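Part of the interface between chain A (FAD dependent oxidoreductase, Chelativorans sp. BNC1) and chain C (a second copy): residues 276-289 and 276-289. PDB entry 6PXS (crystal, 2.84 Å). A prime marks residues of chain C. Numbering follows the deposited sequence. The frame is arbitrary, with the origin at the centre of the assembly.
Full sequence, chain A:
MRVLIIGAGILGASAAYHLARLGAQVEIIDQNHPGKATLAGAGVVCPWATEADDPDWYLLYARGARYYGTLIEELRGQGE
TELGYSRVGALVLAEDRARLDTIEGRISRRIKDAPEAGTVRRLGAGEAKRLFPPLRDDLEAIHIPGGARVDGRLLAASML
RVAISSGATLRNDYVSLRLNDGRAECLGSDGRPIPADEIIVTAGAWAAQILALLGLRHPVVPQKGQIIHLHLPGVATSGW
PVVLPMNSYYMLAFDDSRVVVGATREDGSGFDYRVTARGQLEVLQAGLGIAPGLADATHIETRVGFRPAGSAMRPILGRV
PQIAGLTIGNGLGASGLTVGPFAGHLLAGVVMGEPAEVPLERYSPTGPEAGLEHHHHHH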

# COMPACT_ATOMS: atom_id res chain seq x y z
N THR A 276 -13.19 5.45 6.06
CA THR A 276 -14.46 5.90 5.54
C THR A 276 -14.36 7.33 5.00
O THR A 276 -13.39 8.05 5.24
CB THR A 276 -15.55 5.81 6.61
OG1 THR A 276 -15.27 6.74 7.66
CG2 THR A 276 -15.63 4.40 7.18
N ALA A 277 -15.40 7.73 4.27
CA ALA A 277 -15.40 9.05 3.65
C ALA A 277 -15.71 10.14 4.67
O ALA A 277 -14.98 11.14 4.76
CB ALA A 277 -16.42 9.09 2.50
N ARG A 278 -16.79 9.98 5.43
CA ARG A 278 -17.17 11.00 6.40
C ARG A 278 -16.12 11.13 7.50
O ARG A 278 -15.80 12.25 7.93
CB ARG A 278 -18.54 10.68 7.00
CG ARG A 278 -18.95 11.59 8.16
CD ARG A 278 -20.38 12.09 8.01
NE ARG A 278 -20.46 13.24 7.11
CZ ARG A 278 -21.59 13.73 6.62
NH1 ARG A 278 -22.76 13.17 6.93
NH2 ARG A 278 -21.56 14.78 5.81
N GLY A 279 -15.58 10.01 7.96
CA GLY A 279 -14.53 10.08 8.97
C GLY A 279 -13.39 10.99 8.56
O GLY A 279 -12.88 11.76 9.37
N GLN A 280 -12.99 10.91 7.29
CA GLN A 280 -11.90 11.76 6.81
C GLN A 280 -12.35 13.19 6.60
O GLN A 280 -11.59 14.13 6.86
CB GLN A 280 -11.32 11.18 5.52
CG GLN A 280 -10.53 9.91 5.74
CD GLN A 280 -9.61 9.58 4.59
OE1 GLN A 280 -8.39 9.71 4.69
NE2 GLN A 280 -10.19 9.16 3.48
N LEU A 281 -13.59 13.39 6.13
CA LEU A 281 -14.11 14.74 5.97
C LEU A 281 -14.08 15.49 7.30
O LEU A 281 -13.60 16.63 7.37
CB LEU A 281 -15.53 14.70 5.41
CG LEU A 281 -16.26 16.04 5.26
CD1 LEU A 281 -15.56 16.94 4.25
CD2 LEU A 281 -17.71 15.83 4.86
N GLU A 282 -14.60 14.87 8.36
CA GLU A 282 -14.65 15.54 9.66
C GLU A 282 -13.27 15.99 10.10
O GLU A 282 -13.10 17.11 10.60
CB GLU A 282 -15.27 14.60 10.69
CG GLU A 282 -16.74 14.28 10.44
CD GLU A 282 -17.29 13.27 11.42
OE1 GLU A 282 -18.50 12.95 11.34
OE2 GLU A 282 -16.51 12.79 12.28
N VAL A 283 -12.26 15.13 9.93
CA VAL A 283 -10.91 15.48 10.36
C VAL A 283 -10.36 16.61 9.49
O VAL A 283 -9.75 17.56 10.00
CB VAL A 283 -10.00 14.24 10.32
CG1 VAL A 283 -8.57 14.62 10.67
CG2 VAL A 283 -10.52 13.17 11.26
N LEU A 284 -10.57 16.53 8.18
CA LEU A 284 -10.05 17.57 7.29
C LEU A 284 -10.68 18.93 7.61
O LEU A 284 -9.98 19.95 7.61
CB LEU A 284 -10.31 17.19 5.83
CG LEU A 284 -9.49 16.01 5.29
CD1 LEU A 284 -10.01 15.57 3.93
CD2 LEU A 284 -8.02 16.38 5.21
N GLN A 285 -11.98 18.95 7.89
CA GLN A 285 -12.64 20.21 8.23
C GLN A 285 -12.03 20.83 9.48
O GLN A 285 -11.70 22.02 9.51
CB GLN A 285 -14.14 19.99 8.42
CG GLN A 285 -14.93 19.91 7.13
CD GLN A 285 -16.41 19.69 7.38
OE1 GLN A 285 -16.89 19.81 8.51
NE2 GLN A 285 -17.15 19.37 6.32
N ALA A 286 -11.87 20.03 10.53
CA ALA A 286 -11.30 20.54 11.78
C ALA A 286 -9.87 21.03 11.56
O ALA A 286 -9.51 22.13 11.99
CB ALA A 286 -11.34 19.45 12.85
N GLY A 287 -9.05 20.23 10.89
CA GLY A 287 -7.67 20.61 10.64
C GLY A 287 -7.54 21.89 9.84
O GLY A 287 -6.94 22.86 10.30
N LEU A 288 -8.12 21.90 8.63
CA LEU A 288 -8.05 23.08 7.79
C LEU A 288 -8.87 24.23 8.35
O LEU A 288 -8.62 25.39 7.98
CB LEU A 288 -8.51 22.75 6.37
CG LEU A 288 -7.63 21.75 5.62
CD1 LEU A 288 -8.27 21.37 4.29
CD2 LEU A 288 -6.24 22.31 5.39
N GLY A 289 -9.85 23.95 9.21
CA GLY A 289 -10.60 25.03 9.83
C GLY A 289 -9.71 25.96 10.62
O GLY A 289 -9.75 27.18 10.45
N THR C 276 -3.49 16.55 -2.34
CA THR C 276 -3.50 17.57 -1.30
C THR C 276 -4.71 17.40 -0.38
O THR C 276 -5.66 16.68 -0.68
CB THR C 276 -3.49 18.97 -1.92
OG1 THR C 276 -4.70 19.18 -2.66
CG2 THR C 276 -2.30 19.14 -2.84
N ALA C 277 -4.65 18.09 0.76
CA ALA C 277 -5.71 17.96 1.76
C ALA C 277 -6.98 18.67 1.31
O ALA C 277 -8.04 18.05 1.16
CB ALA C 277 -5.23 18.52 3.10
N ARG C 278 -6.90 19.98 1.08
CA ARG C 278 -8.09 20.74 0.71
C ARG C 278 -8.74 20.17 -0.54
O ARG C 278 -9.97 20.18 -0.67
CB ARG C 278 -7.73 22.21 0.50
CG ARG C 278 -8.91 23.10 0.12
CD ARG C 278 -8.92 24.41 0.90
NE ARG C 278 -9.77 24.34 2.08
CZ ARG C 278 -9.66 25.15 3.14
NH1 ARG C 278 -8.73 26.10 3.17
NH2 ARG C 278 -10.49 25.01 4.17
N GLY C 279 -7.93 19.65 -1.47
CA GLY C 279 -8.50 19.04 -2.66
C GLY C 279 -9.45 17.91 -2.32
O GLY C 279 -10.52 17.79 -2.94
N GLN C 280 -9.10 17.08 -1.34
CA GLN C 280 -9.97 15.99 -0.95
C GLN C 280 -11.10 16.46 -0.04
O GLN C 280 -12.17 15.84 -0.02
CB GLN C 280 -9.16 14.89 -0.27
CG GLN C 280 -8.24 14.16 -1.22
CD GLN C 280 -7.65 12.90 -0.62
OE1 GLN C 280 -7.93 11.80 -1.08
NE2 GLN C 280 -6.84 13.07 0.41
N LEU C 281 -10.88 17.53 0.71
CA LEU C 281 -11.96 18.11 1.50
C LEU C 281 -13.08 18.60 0.59
O LEU C 281 -14.26 18.29 0.82
CB LEU C 281 -11.42 19.26 2.37
CG LEU C 281 -12.46 20.06 3.17
CD1 LEU C 281 -13.10 19.19 4.23
CD2 LEU C 281 -11.84 21.29 3.79
N GLU C 282 -12.73 19.35 -0.45
CA GLU C 282 -13.74 19.89 -1.36
C GLU C 282 -14.56 18.77 -1.99
O GLU C 282 -15.79 18.85 -2.05
CB GLU C 282 -13.06 20.73 -2.44
CG GLU C 282 -12.34 21.96 -1.90
CD GLU C 282 -11.52 22.67 -2.97
OE1 GLU C 282 -10.92 23.72 -2.66
OE2 GLU C 282 -11.48 22.18 -4.12
N VAL C 283 -13.89 17.71 -2.45
CA VAL C 283 -14.60 16.63 -3.13
C VAL C 283 -15.51 15.90 -2.15
O VAL C 283 -16.63 15.50 -2.50
CB VAL C 283 -13.60 15.67 -3.79
CG1 VAL C 283 -14.33 14.50 -4.44
CG2 VAL C 283 -12.75 16.41 -4.82
N LEU C 284 -15.06 15.70 -0.91
CA LEU C 284 -15.86 14.97 0.06
C LEU C 284 -17.05 15.81 0.54
O LEU C 284 -18.14 15.27 0.76
CB LEU C 284 -15.00 14.55 1.24
CG LEU C 284 -13.95 13.47 0.94
CD1 LEU C 284 -12.97 13.34 2.09
CD2 LEU C 284 -14.62 12.13 0.66
N GLN C 285 -16.86 17.12 0.71
CA GLN C 285 -17.98 17.98 1.07
C GLN C 285 -19.05 17.96 -0.00
O GLN C 285 -20.25 17.81 0.29
CB GLN C 285 -17.49 19.41 1.31
CG GLN C 285 -16.88 19.65 2.67
CD GLN C 285 -16.62 21.12 2.93
OE1 GLN C 285 -16.99 21.98 2.13
NE2 GLN C 285 -15.97 21.41 4.06
N ALA C 286 -18.65 18.10 -1.27
CA ALA C 286 -19.61 18.09 -2.36
C ALA C 286 -20.35 16.76 -2.43
O ALA C 286 -21.58 16.72 -2.42
CB ALA C 286 -18.90 18.38 -3.68
N GLY C 287 -19.60 15.66 -2.49
CA GLY C 287 -20.20 14.35 -2.60
C GLY C 287 -21.15 14.02 -1.46
O GLY C 287 -22.32 13.71 -1.69
N LEU C 288 -20.65 14.11 -0.23
CA LEU C 288 -21.48 13.79 0.93
C LEU C 288 -22.59 14.82 1.14
O LEU C 288 -23.54 14.54 1.88
CB LEU C 288 -20.62 13.70 2.18
CG LEU C 288 -19.55 12.60 2.18
CD1 LEU C 288 -18.73 12.65 3.46
CD2 LEU C 288 -20.17 11.23 2.00
N GLY C 289 -22.48 16.00 0.53
CA GLY C 289 -23.52 17.00 0.68
C GLY C 289 -24.82 16.59 0.01
O GLY C 289 -25.90 16.76 0.58

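Two copies of one helix, packed against each other about an approximate twofold relation, show how a contact between two copies of one protein can be built mainly from apolar side chains. In each chain the helix begins at Ala277 and runs through Gly289, and the two axes approach to 9.6 Å with an angle of 125° between their N-to-C directions. The helices are thus closer to antiparallel than to parallel, but they cross obliquely, and the contact extends along both helices from Ala277 to Leu288. The register is symmetric: Leu281 lies opposite its own copy, with 6.0 Å between Leu281 CA and Leu281′ CA, while the CA atoms of Arg278 and Leu288′, like those of Leu288 and Arg278′, stand 7.5 Å apart.

Each helix is held by backbone hydrogen bonds. Bonds of the i to i+4 kind run along it, such as that from Leu281 N to Ala277 O at 3.0 Å, and Thr276 caps its start. The OG1 of Thr276 accepts from Gly279 N at 3.3 Å, engaging an amide that the first turn leaves without a backbone partner; the equivalent bond from Gly279′ N to Thr276′ OG1, at 3.5 Å, is weak.

The side chains that meet come from one face of each helix: positions 277, 281, 284 and 288 recur at spacings of four, three and four residues, close to one helical turn each. Leu281 leaves its backbone sideways, but its end reaches the partner, and its t, p rotamer brings CD1 to 3.3 Å from Leu281′ CD1, a tight contact for two methyl groups. Each Leu281 acts as a knob; that of chain A fills a hole formed by Leu281′, Leu284′, Gln285′ and Leu288′. Leu284 points toward the partner and fits among Ala277′, Gln280′, Leu281′ and Leu284′. Here the small side chain at 277 receives a leucine methyl, with Ala277 CB 4.0 Å from Leu284′ CD2 and Ala277′ CB 4.1 Å from Leu284 CD2. The two Leu284 copies also meet each other, CD1 of Leu284 lying 4.1 Å from CD1 of Leu284′.

Leu288 has the largest covered area on each side. Its CD1 lies 3.6 Å from Leu281′ CD2 and equally close to the backbone at Arg278′ CA, so it packs against both a side chain and the main chain. The arginine contributes carbon and guanidinium contacts: Arg278′ NH2 comes to 3.7 Å from Leu288 CB, which sits over one face of the guanidinium, where its flat surface can make van der Waals contact.

The exposed Gln285 lends its aliphatic portion, with CG 3.5 Å from Leu281′ CD1. No clear hydrogen bond joins the stretches. Together they bury 700 Å², summed over both sides, and the general lesson is that interlocking shape, repeated by near symmetry, can dominate such a helix pair: each leucine knob has a counterpart across the crossing.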